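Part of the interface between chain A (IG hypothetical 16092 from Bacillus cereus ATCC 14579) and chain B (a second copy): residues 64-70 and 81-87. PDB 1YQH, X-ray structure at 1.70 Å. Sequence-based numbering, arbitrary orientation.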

ATOM      1  N   ALA A  64      11.414  10.522  -8.212  1.00 11.59           N
ATOM      2  CA  ALA A  64      11.150  10.982  -6.838  1.00 11.33           C
ATOM      3  C   ALA A  64      11.943  10.131  -5.868  1.00 11.59           C
ATOM      4  O   ALA A  64      12.622  10.656  -4.995  1.00 10.59           O
ATOM      5  CB  ALA A  64       9.648  10.903  -6.506  1.00 12.23           C
ATOM      6  N   GLN A  65      11.868   8.806  -6.023  1.00 11.37           N
ATOM      7  CA  GLN A  65      12.649   7.948  -5.128  1.00 12.46           C
ATOM      8  C   GLN A  65      14.162   8.146  -5.333  1.00 11.66           C
ATOM      9  O   GLN A  65      14.920   8.143  -4.370  1.00 12.11           O
ATOM     10  CB  GLN A  65      12.196   6.479  -5.173  1.00 12.96           C
ATOM     11  CG  GLN A  65      12.653   5.693  -6.335  1.00 14.76           C
ATOM     12  CD  GLN A  65      12.252   4.204  -6.287  1.00 13.20           C
ATOM     13  OE1 GLN A  65      11.635   3.700  -5.333  1.00 13.77           O
ATOM     14  NE2 GLN A  65      12.608   3.504  -7.335  1.00 11.93           N
ATOM     15  N   GLN A  66      14.602   8.365  -6.579  1.00 11.40           N
ATOM     16  CA  GLN A  66      16.014   8.652  -6.812  1.00 11.54           C
ATOM     17  C   GLN A  66      16.412   9.988  -6.179  1.00 11.14           C
ATOM     18  O   GLN A  66      17.520  10.113  -5.651  1.00 11.31           O
ATOM     19  CB  GLN A  66      16.373   8.625  -8.313  1.00 11.59           C
ATOM     20  CG  GLN A  66      17.858   8.872  -8.588  1.00 13.23           C
ATOM     21  CD  GLN A  66      18.759   7.827  -7.969  1.00 16.21           C
ATOM     22  OE1 GLN A  66      19.785   8.153  -7.358  1.00 17.70           O
ATOM     23  NE2 GLN A  66      18.397   6.562  -8.133  1.00 18.03           N
ATOM     24  N   ALA A  67      15.517  10.976  -6.217  1.00 10.73           N
ATOM     25  CA  ALA A  67      15.803  12.272  -5.567  1.00 11.00           C
ATOM     26  C   ALA A  67      16.097  12.091  -4.071  1.00 10.67           C
ATOM     27  O   ALA A  67      16.950  12.790  -3.513  1.00 10.76           O
ATOM     28  CB  ALA A  67      14.663  13.266  -5.778  1.00 11.41           C
ATOM     29  N   CYS A  68      15.402  11.153  -3.436  1.00 11.12           N
ATOM     30  CA  CYS A  68      15.637  10.856  -2.026  1.00 11.06           C
ATOM     31  C   CYS A  68      17.076  10.381  -1.801  1.00 10.84           C
ATOM     32  O   CYS A  68      17.777  10.862  -0.906  1.00 11.11           O
ATOM     33  CB  CYS A  68      14.668   9.779  -1.530  1.00 11.47           C
ATOM     34  SG  CYS A  68      12.943  10.264  -1.408  1.00 13.55           S
ATOM     35  N   VAL A  69      17.516   9.447  -2.638  1.00 11.07           N
ATOM     36  CA  VAL A  69      18.886   8.921  -2.586  1.00 11.89           C
ATOM     37  C   VAL A  69      19.910  10.023  -2.870  1.00 12.36           C
ATOM     38  O   VAL A  69      20.923  10.152  -2.158  1.00 12.65           O
ATOM     39  CB  VAL A  69      19.049   7.727  -3.557  1.00 12.00           C
ATOM     40  CG1 VAL A  69      20.512   7.256  -3.636  1.00 12.52           C
ATOM     41  CG2 VAL A  69      18.122   6.578  -3.110  1.00 12.59           C
ATOM     42  N   ASP A  70      19.638  10.840  -3.887  1.00 11.95           N
ATOM     43  CA  ASP A  70      20.530  11.967  -4.205  1.00 12.73           C
ATOM     44  C   ASP A  70      20.626  12.958  -3.032  1.00 13.12           C
ATOM     45  O   ASP A  70      21.670  13.605  -2.830  1.00 14.28           O
ATOM     46  CB  ASP A  70      20.058  12.695  -5.462  1.00 12.59           C
ATOM     47  CG  ASP A  70      20.160  11.847  -6.723  1.00 14.87           C
ATOM     48  OD1 ASP A  70      20.916  10.853  -6.750  1.00 14.92           O
ATOM     49  OD2 ASP A  70      19.468  12.196  -7.708  1.00 18.06           O
TER
ATOM     50  N   LYS B  81       4.894  -1.998  -3.727  1.00 13.20           N
ATOM     51  CA  LYS B  81       5.832  -1.511  -2.728  1.00 13.90           C
ATOM     52  C   LYS B  81       7.241  -1.859  -3.203  1.00 13.29           C
ATOM     53  O   LYS B  81       7.499  -3.002  -3.601  1.00 14.00           O
ATOM     54  CB  LYS B  81       5.565  -2.151  -1.373  1.00 14.46           C
ATOM     55  CG  LYS B  81       6.122  -1.343  -0.206  1.00 18.42           C
ATOM     56  CD  LYS B  81       5.614  -1.870   1.132  1.00 24.04           C
ATOM     57  CE  LYS B  81       4.204  -1.365   1.490  1.00 26.31           C
ATOM     58  NZ  LYS B  81       4.156   0.074   1.914  1.00 28.43           N
ATOM     59  N   ILE B  82       8.134  -0.879  -3.173  1.00 12.23           N
ATOM     60  CA  ILE B  82       9.493  -1.074  -3.670  1.00 11.42           C
ATOM     61  C   ILE B  82      10.479  -0.812  -2.547  1.00 11.06           C
ATOM     62  O   ILE B  82      10.385   0.216  -1.875  1.00 10.61           O
ATOM     63  CB  ILE B  82       9.848  -0.123  -4.854  1.00 11.47           C
ATOM     64  CG1 ILE B  82       8.784  -0.190  -5.955  1.00 11.70           C
ATOM     65  CG2 ILE B  82      11.248  -0.437  -5.430  1.00 12.32           C
ATOM     66  CD1 ILE B  82       8.932   0.889  -7.032  1.00 11.10           C
ATOM     67  N   HIS B  83      11.439  -1.732  -2.373  1.00  9.59           N
ATOM     68  CA  HIS B  83      12.594  -1.478  -1.513  1.00  9.99           C
ATOM     69  C   HIS B  83      13.757  -1.131  -2.426  1.00  9.91           C
ATOM     70  O   HIS B  83      14.279  -1.981  -3.153  1.00 10.24           O
ATOM     71  CB  HIS B  83      12.944  -2.706  -0.648  1.00  9.88           C
ATOM     72  CG  HIS B  83      13.894  -2.392   0.468  1.00 10.41           C
ATOM     73  ND1 HIS B  83      13.914  -3.097   1.651  1.00 12.15           N
ATOM     74  CD2 HIS B  83      14.854  -1.442   0.577  1.00 12.33           C
ATOM     75  CE1 HIS B  83      14.856  -2.604   2.439  1.00 13.14           C
ATOM     76  NE2 HIS B  83      15.437  -1.594   1.814  1.00 10.86           N
ATOM     77  N   TYR B  84      14.136   0.146  -2.400  1.00  9.81           N
ATOM     78  CA  TYR B  84      15.103   0.702  -3.327  1.00 10.13           C
ATOM     79  C   TYR B  84      16.377   1.047  -2.556  1.00 10.56           C
ATOM     80  O   TYR B  84      16.356   1.875  -1.646  1.00 10.62           O
ATOM     81  CB  TYR B  84      14.482   1.953  -3.968  1.00 10.59           C
ATOM     82  CG  TYR B  84      15.299   2.598  -5.054  1.00 11.72           C
ATOM     83  CD1 TYR B  84      15.604   1.906  -6.231  1.00 14.38           C
ATOM     84  CD2 TYR B  84      15.744   3.914  -4.920  1.00 12.52           C
ATOM     85  CE1 TYR B  84      16.352   2.504  -7.239  1.00 14.93           C
ATOM     86  CE2 TYR B  84      16.499   4.524  -5.933  1.00 14.09           C
ATOM     87  CZ  TYR B  84      16.788   3.807  -7.085  1.00 13.61           C
ATOM     88  OH  TYR B  84      17.524   4.397  -8.097  1.00 15.71           O
ATOM     89  N   ARG B  85      17.480   0.393  -2.910  1.00 10.11           N
ATOM     90  CA  ARG B  85      18.780   0.636  -2.285  1.00 10.52           C
ATOM     91  C   ARG B  85      19.818   0.494  -3.394  1.00 10.96           C
ATOM     92  O   ARG B  85      20.508  -0.526  -3.465  1.00 11.43           O
ATOM     93  CB  ARG B  85      19.041  -0.372  -1.166  1.00 10.48           C
ATOM     94  CG  ARG B  85      20.311  -0.114  -0.351  1.00 10.53           C
ATOM     95  CD  ARG B  85      20.678  -1.357   0.441  1.00 13.32           C
ATOM     96  NE  ARG B  85      19.739  -1.613   1.535  1.00 14.94           N
ATOM     97  CZ  ARG B  85      19.441  -2.822   2.015  1.00 15.27           C
ATOM     98  NH1 ARG B  85      19.995  -3.915   1.493  1.00 15.89           N
ATOM     99  NH2 ARG B  85      18.601  -2.937   3.032  1.00 14.70           N
ATOM    100  N   PRO B  86      19.887   1.498  -4.284  1.00 11.10           N
ATOM    101  CA  PRO B  86      20.670   1.385  -5.525  1.00 11.53           C
ATOM    102  C   PRO B  86      22.174   1.209  -5.324  1.00 11.83           C
ATOM    103  O   PRO B  86      22.854   0.725  -6.239  1.00 12.96           O
ATOM    104  CB  PRO B  86      20.343   2.691  -6.266  1.00 12.09           C
ATOM    105  CG  PRO B  86      19.961   3.658  -5.176  1.00 11.28           C
ATOM    106  CD  PRO B  86      19.205   2.807  -4.193  1.00 11.19           C
ATOM    107  N   SER B  87      22.693   1.579  -4.155  1.00 12.03           N
ATOM    108  CA  SER B  87      24.134   1.429  -3.895  1.00 12.11           C
ATOM    109  C   SER B  87      24.543  -0.041  -3.941  1.00 12.10           C
ATOM    110  O   SER B  87      25.414  -0.422  -4.721  1.00 12.73           O
ATOM    111  CB  SER B  87      24.530   2.049  -2.552  1.00 11.93           C
ATOM    112  OG  SER B  87      23.792   1.453  -1.491  1.00 11.72           O
TER

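Residues 64-70 of chain A form a continuous stretch of helix, with backbone hydrogen bonds such as Asp70(A) N to Gln66(A) O at 2.9 Å and Cys68(A) N to Ala64(A) O at 3.2 Å. In chain B, residues 81-84 are the end of a strand that runs on into loop. The helix and strand axes cross at -28°, their N-to-C directions roughly aligned, and approach to 10.7 Å. That spacing leaves contact to side chains: even the paired CA atoms of Gln65(A) and Tyr84(B) are 7.9 Å apart, and those of Val69(A) and Pro86(B) 8.3 Å.

The helical repeat places Gln65(A) and Val69(A), four residues apart, on the side facing chain B. Strand alternation does the equivalent there, with Ile82(B) and Tyr84(B) pointing toward the helix and His83(B) away. Together the stretches bury 285 Å², and Tyr84(B), with 84 Å² covered, contributes most.

Gln65(A) (chi1 p, chi2 t) extends across one face of the Tyr84(B) ring. Its CG lies 4.2 Å from the ring centroid, 26° off the normal, a CH-pi contact, while NE2 comes within 3.6 Å of Tyr84(B) CD1. The long side chain thus packs its CG methylene against the aromatic face, with the planar amide reaching NE2 over the same face, and OE1, hydrogen-bonded elsewhere in the structure, need not be left unsatisfied by burial. OE1 also lies 4.2 Å from Ile82(B) CG2.

Val69(A) (chi1 t) supplies apolar contacts with two residues: CG2 is 3.8 Å from Tyr84(B) CE2, and CG1 is 4.0 Å from Pro86(B) CG. Val69(A) CG2 is also 4.0 Å from Pro86(B) CG, so this methyl touches both residues; a compact branched apolar side chain fits between the two. Gln66(A) approaches the Tyr84(B) ring edge, but its modelled amide orientation is doubtful. No clear hydrogen bond crosses between the stretches; the identifiable contacts are chiefly packing around Tyr84(B).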